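Local coordinates for choline binding protein A (PDB 5GT1), which probably takes part in adhesion of Lactobacillus salivarius to intestinal epithelial cells and carries a zinc-binding domain of the M23 peptidase family, at residues W25-P30 and L60-I65; S70-V75 and S134-G139. All coordinates share one frame; numbering follows the deposited sequence.

Interaction 1 of 2, residues W25-P30 and L60-I65; sequences WGWPFP and LDFGSI. With ZN (zinc ion), chain B.
P28 sits on one face of the F62 ring. P28 CG stands 3.5 Å from the centroid of the F62 ring, 12° off the ring normal, a CH-pi contact. The two side chains cross at about a right angle. Apolar packing adds two neighbours. W27 comes in at the edge of the phenyl ring, with W27 CE3 4.0 Å from F62 CE1. F29 touches the root of the side chain instead, F29 CE2 lying 3.7 Å from F62 CB. F62 CG is anti to its carbonyl carbon (chi1 -66°), and this places the ring against P28 and W27; the F29 contact at CB does not depend on it. F37 and H67 also meet the F62 ring edge-to-face, and R131 makes a cation-pi contact with F29.

Metal binding occupies the other side of the strand. D61 OD1 binds the zinc ion at 2.1 Å. D61 OD2 stays 3.0 Å from the zinc and accepts a bond from a zinc-bound water, whose oxygen is 2.7 Å from D61 OD2. D61 is thus a monodentate ligand, with its second oxygen holding a water. H57 and H137 are the other protein ligands. H57 and D61 form the HxxxD motif of M23 zinc sites.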
loop_
_atom_site.group_PDB
_atom_site.type_symbol
_atom_site.label_atom_id
_atom_site.label_comp_id
_atom_site.label_asym_id
_atom_site.label_seq_id
_atom_site.Cartn_x
_atom_site.Cartn_y
_atom_site.Cartn_z
ATOM N N TRP A 25 10.438 7.730 5.690
ATOM C CA TRP A 25 9.097 7.224 5.506
ATOM C C TRP A 25 8.185 8.394 5.307
ATOM O O TRP A 25 8.530 9.519 5.688
ATOM C CB TRP A 25 8.679 6.490 6.754
ATOM C CG TRP A 25 9.333 5.151 6.949
ATOM C CD1 TRP A 25 10.590 4.876 7.500
ATOM C CD2 TRP A 25 8.758 3.845 6.624
ATOM N NE1 TRP A 25 10.821 3.514 7.539
ATOM C CE2 TRP A 25 9.757 2.839 7.026
ATOM C CE3 TRP A 25 7.554 3.419 6.050
ATOM C CZ2 TRP A 25 9.540 1.474 6.842
ATOM C CZ3 TRP A 25 7.345 2.050 5.884
ATOM C CH2 TRP A 25 8.310 1.100 6.278
ATOM N N GLY A 26 7.005 8.148 4.732
ATOM C CA GLY A 26 6.021 9.212 4.508
ATOM C C GLY A 26 4.655 8.598 4.244
ATOM O O GLY A 26 4.548 7.408 3.947
ATOM N N TRP A 27 3.605 9.400 4.379
ATOM C CA TRP A 27 2.252 8.955 4.014
ATOM C C TRP A 27 2.023 9.093 2.514
ATOM O O TRP A 27 2.680 9.907 1.849
ATOM C CB TRP A 27 1.216 9.766 4.792
ATOM C CG TRP A 27 1.336 9.533 6.265
ATOM C CD1 TRP A 27 1.929 10.360 7.221
ATOM C CD2 TRP A 27 0.900 8.350 6.991
ATOM N NE1 TRP A 27 1.857 9.784 8.475
ATOM C CE2 TRP A 27 1.263 8.570 8.402
ATOM C CE3 TRP A 27 0.267 7.160 6.629
ATOM C CZ2 TRP A 27 0.989 7.626 9.387
ATOM C CZ3 TRP A 27 0.002 6.215 7.634
ATOM C CH2 TRP A 27 0.351 6.452 8.980
ATOM N N PRO A 28 1.098 8.303 1.958
ATOM C CA PRO A 28 0.880 8.379 0.503
ATOM C C PRO A 28 0.165 9.656 0.036
ATOM O O PRO A 28 0.293 10.037 -1.131
ATOM C CB PRO A 28 0.047 7.129 0.197
ATOM C CG PRO A 28 -0.627 6.797 1.474
ATOM C CD PRO A 28 0.317 7.225 2.581
ATOM N N PHE A 29 -0.569 10.312 0.937
ATOM C CA PHE A 29 -1.244 11.578 0.621
ATOM C C PHE A 29 -0.822 12.557 1.719
ATOM O O PHE A 29 -1.477 12.666 2.744
ATOM C CB PHE A 29 -2.769 11.386 0.526
ATOM C CG PHE A 29 -3.171 10.316 -0.457
ATOM C CD1 PHE A 29 -3.260 10.599 -1.830
ATOM C CD2 PHE A 29 -3.411 9.011 -0.027
ATOM C CE1 PHE A 29 -3.599 9.598 -2.738
ATOM C CE2 PHE A 29 -3.751 8.013 -0.933
ATOM C CZ PHE A 29 -3.839 8.310 -2.289
ATOM N N PRO A 30 0.327 13.227 1.519
ATOM C CA PRO A 30 1.003 13.873 2.657
ATOM C C PRO A 30 0.308 15.110 3.249
ATOM O O PRO A 30 0.644 15.520 4.372
ATOM C CB PRO A 30 2.396 14.198 2.084
ATOM C CG PRO A 30 2.594 13.142 1.044
ATOM C CD PRO A 30 1.237 13.147 0.364
ATOM N N LEU A 60 -3.791 -1.495 4.278
ATOM C CA LEU A 60 -4.401 -0.284 4.806
ATOM C C LEU A 60 -5.027 0.475 3.639
ATOM O O LEU A 60 -4.350 0.751 2.651
ATOM C CB LEU A 60 -3.329 0.574 5.479
ATOM C CG LEU A 60 -3.804 1.876 6.161
ATOM C CD1 LEU A 60 -4.811 1.583 7.269
ATOM C CD2 LEU A 60 -2.608 2.657 6.699
ATOM N N ASP A 61 -6.313 0.790 3.759
ATOM C CA ASP A 61 -7.024 1.512 2.706
ATOM C C ASP A 61 -7.052 3.022 2.953
ATOM O O ASP A 61 -7.418 3.478 4.041
ATOM C CB ASP A 61 -8.468 1.042 2.623
ATOM C CG ASP A 61 -8.600 -0.380 2.112
ATOM O OD1 ASP A 61 -7.619 -0.945 1.588
ATOM O OD2 ASP A 61 -9.724 -0.910 2.220
ATOM N N PHE A 62 -6.699 3.793 1.931
ATOM C CA PHE A 62 -6.766 5.252 1.990
ATOM C C PHE A 62 -7.856 5.669 1.011
ATOM O O PHE A 62 -7.631 5.617 -0.197
ATOM C CB PHE A 62 -5.421 5.838 1.532
ATOM C CG PHE A 62 -4.260 5.524 2.457
ATOM C CD1 PHE A 62 -3.799 6.492 3.350
ATOM C CD2 PHE A 62 -3.611 4.282 2.409
ATOM C CE1 PHE A 62 -2.734 6.220 4.206
ATOM C CE2 PHE A 62 -2.529 4.009 3.254
ATOM C CZ PHE A 62 -2.096 4.987 4.149
ATOM N N GLY A 63 -9.035 6.033 1.521
ATOM C CA GLY A 63 -10.157 6.421 0.654
ATOM C C GLY A 63 -10.002 7.814 0.089
ATOM O O GLY A 63 -9.338 8.668 0.688
ATOM N N SER A 64 -10.606 8.063 -1.071
ATOM C CA SER A 64 -10.551 9.407 -1.660
ATOM C C SER A 64 -11.256 10.439 -0.767
ATOM O O SER A 64 -10.948 11.610 -0.823
ATOM C CB SER A 64 -11.157 9.413 -3.065
ATOM O OG SER A 64 -12.520 9.008 -3.025
ATOM N N ILE A 65 -12.194 9.984 0.063
ATOM C CA ILE A 65 -12.898 10.881 1.000
ATOM C C ILE A 65 -12.071 11.168 2.255
ATOM O O ILE A 65 -11.835 12.337 2.603
ATOM C CB ILE A 65 -14.281 10.325 1.401
ATOM C CG1 ILE A 65 -15.178 10.201 0.160
ATOM C CG2 ILE A 65 -14.959 11.253 2.406
ATOM C CD1 ILE A 65 -16.327 9.230 0.339
HETATM ZN ZN ZN B . -7.866 -3.037 1.219
HETATM O O HOH W 1 -10.373 -3.225 1.075
HETATM O O HOH W 2 -8.318 -5.164 0.508
HETATM O O HOH W 3 -8.687 -2.686 -0.729
#

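Interaction 2 of 2, residues S70-V75 and S134-G139; sequences SAVHAV and SHLHLG. With ZN (zinc ion), chain B; ACT (acetate ion), chain C.
V75 and L138 meet tip to tip, and V72 crosses L136 at a slant. They pack the short strand 71-73 and the loop after it against strand 135-141, which carries the HxH motif of the M23 fold. V75 CG1 is 3.8 Å from L138 CD2, and V72 CG1 is 3.9 Å from L136 CD2. Both leucines have CG anti to the backbone N (L138 chi1 175°), which points their CD2 methyls at the two valines. P28 packs on V75 and L136, F29 on V72, and F62 on both leucines. H73 points the other way, and its ND1 bonds to P28 O. Replacing H73 with an alanine would probably leave P28 O without this side-chain mate and the 25-30 loop less firmly tied to the strand. An acetate, probably from the crystallisation liquor, lies nearby; its OXT accepts a bond from S70 N at 3.1 Å.

The far face of strand 135-141 serves the metal. H137 ND1 binds zinc at 2.1 Å. H135 NE2 is 2.9 Å from the oxygen of a zinc-bound water. The H135 ring is held at its other nitrogen: S134 OG lies in the ring plane, 3.2 Å from H135 ND1, in a nearly straight bond (168°).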
loop_
_atom_site.group_PDB
_atom_site.type_symbol
_atom_site.label_atom_id
_atom_site.label_comp_id
_atom_site.label_asym_id
_atom_site.label_seq_id
_atom_site.Cartn_x
_atom_site.Cartn_y
_atom_site.Cartn_z
ATOM N N SER A 70 -4.658 13.387 -5.342
ATOM C CA SER A 70 -4.586 12.728 -6.627
ATOM C C SER A 70 -3.324 11.883 -6.731
ATOM O O SER A 70 -3.406 10.663 -6.910
ATOM C CB SER A 70 -4.671 13.765 -7.758
ATOM O OG SER A 70 -4.705 13.103 -9.014
ATOM N N ALA A 71 -2.160 12.516 -6.608
ATOM C CA ALA A 71 -0.887 11.807 -6.701
ATOM C C ALA A 71 -0.715 10.871 -5.500
ATOM O O ALA A 71 -0.953 11.267 -4.346
ATOM C CB ALA A 71 0.271 12.796 -6.770
ATOM N N VAL A 72 -0.336 9.626 -5.782
ATOM C CA VAL A 72 0.004 8.648 -4.748
ATOM C C VAL A 72 1.517 8.713 -4.535
ATOM O O VAL A 72 2.280 8.407 -5.448
ATOM C CB VAL A 72 -0.391 7.216 -5.172
ATOM C CG1 VAL A 72 0.095 6.200 -4.129
ATOM C CG2 VAL A 72 -1.909 7.122 -5.368
ATOM N N HIS A 73 1.934 9.113 -3.332
ATOM C CA HIS A 73 3.360 9.307 -3.008
ATOM C C HIS A 73 3.936 8.079 -2.362
ATOM O O HIS A 73 3.312 7.497 -1.471
ATOM C CB HIS A 73 3.529 10.501 -2.059
ATOM C CG HIS A 73 3.224 11.840 -2.702
ATOM N ND1 HIS A 73 1.962 12.317 -2.830
ATOM C CD2 HIS A 73 4.062 12.790 -3.269
ATOM C CE1 HIS A 73 1.993 13.525 -3.444
ATOM N NE2 HIS A 73 3.276 13.813 -3.719
ATOM N N ALA A 74 5.133 7.676 -2.789
ATOM C CA ALA A 74 5.776 6.485 -2.255
ATOM C C ALA A 74 6.007 6.681 -0.762
ATOM O O ALA A 74 6.438 7.766 -0.324
ATOM C CB ALA A 74 7.091 6.227 -2.968
ATOM N N VAL A 75 5.714 5.644 0.014
ATOM C CA VAL A 75 5.807 5.725 1.481
ATOM C C VAL A 75 7.236 5.455 1.963
ATOM O O VAL A 75 7.551 5.685 3.136
ATOM C CB VAL A 75 4.806 4.782 2.202
ATOM C CG1 VAL A 75 3.372 5.083 1.762
ATOM C CG2 VAL A 75 5.143 3.305 1.982
ATOM N N SER A 134 -11.986 4.882 -5.796
ATOM C CA SER A 134 -12.387 5.298 -4.460
ATOM C C SER A 134 -11.296 5.124 -3.397
ATOM O O SER A 134 -11.415 5.692 -2.316
ATOM C CB SER A 134 -13.641 4.545 -4.029
ATOM O OG SER A 134 -13.340 3.170 -3.907
ATOM N N HIS A 135 -10.267 4.313 -3.668
ATOM C CA HIS A 135 -9.198 4.106 -2.658
ATOM C C HIS A 135 -7.929 3.514 -3.170
ATOM O O HIS A 135 -7.894 2.852 -4.225
ATOM C CB HIS A 135 -9.690 3.243 -1.488
ATOM C CG HIS A 135 -9.919 1.803 -1.862
ATOM N ND1 HIS A 135 -10.897 1.423 -2.711
ATOM C CD2 HIS A 135 -9.248 0.641 -1.482
ATOM C CE1 HIS A 135 -10.862 0.082 -2.866
ATOM N NE2 HIS A 135 -9.853 -0.396 -2.113
ATOM N N LEU A 136 -6.870 3.792 -2.416
ATOM C CA LEU A 136 -5.612 3.098 -2.521
ATOM C C LEU A 136 -5.598 2.069 -1.405
ATOM O O LEU A 136 -5.963 2.379 -0.271
ATOM C CB LEU A 136 -4.454 4.085 -2.306
ATOM C CG LEU A 136 -3.076 3.480 -1.974
ATOM C CD1 LEU A 136 -2.459 2.852 -3.219
ATOM C CD2 LEU A 136 -2.144 4.541 -1.391
ATOM N N HIS A 137 -5.183 0.847 -1.728
ATOM C CA HIS A 137 -4.817 -0.143 -0.719
ATOM C C HIS A 137 -3.313 -0.305 -0.738
ATOM O O HIS A 137 -2.707 -0.598 -1.790
ATOM C CB HIS A 137 -5.550 -1.465 -1.000
ATOM C CG HIS A 137 -5.078 -2.647 -0.179
ATOM N ND1 HIS A 137 -5.882 -3.287 0.704
ATOM C CD2 HIS A 137 -3.857 -3.336 -0.172
ATOM C CE1 HIS A 137 -5.204 -4.319 1.261
ATOM N NE2 HIS A 137 -3.969 -4.355 0.721
ATOM N N LEU A 138 -2.699 -0.106 0.428
ATOM C CA LEU A 138 -1.257 -0.275 0.598
ATOM C C LEU A 138 -0.989 -1.533 1.421
ATOM O O LEU A 138 -1.565 -1.699 2.488
ATOM C CB LEU A 138 -0.651 0.944 1.301
ATOM C CG LEU A 138 0.841 0.867 1.662
ATOM C CD1 LEU A 138 1.749 0.806 0.429
ATOM C CD2 LEU A 138 1.212 2.060 2.542
ATOM N N GLY A 139 -0.148 -2.417 0.898
ATOM C CA GLY A 139 0.253 -3.625 1.625
ATOM C C GLY A 139 1.756 -3.624 1.811
ATOM O O GLY A 139 2.502 -3.181 0.928
HETATM ZN ZN ZN B . -7.866 -3.037 1.219
HETATM C C ACT C . -1.352 14.752 -3.897
HETATM O O ACT C . -0.224 15.299 -3.843
HETATM O OXT ACT C . -2.220 15.160 -4.699
HETATM C CH3 ACT C . -1.672 13.547 -3.082
HETATM O O HOH W 3 -8.687 -2.686 -0.729
HETATM O O HOH W 2 -8.318 -5.164 0.508
HETATM O O HOH W 1 -10.373 -3.225 1.075
#

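Overall arrangement
Both interactions are buried in the core, with centres about 5 Å apart. One side of each lies in the same sheet, where strands 56-63 and 135-141 are antiparallel neighbours. Two probable backbone hydrogen bonds join them, F62 N to L136 O at 2.7 Å and S64 N to S134 O at 2.8 Å. Segments 25-30 and 70-75 cover the inner face of this pair. The packing chemistry differs. Interaction 1 gathers a proline and aromatic rings round one phenylalanine, while interaction 2 is purely aliphatic, two valines against two leucines. On the opposite face both turn polar and supply ligands to the same zinc ion: an aspartate from interaction 1 and a histidine from interaction 2.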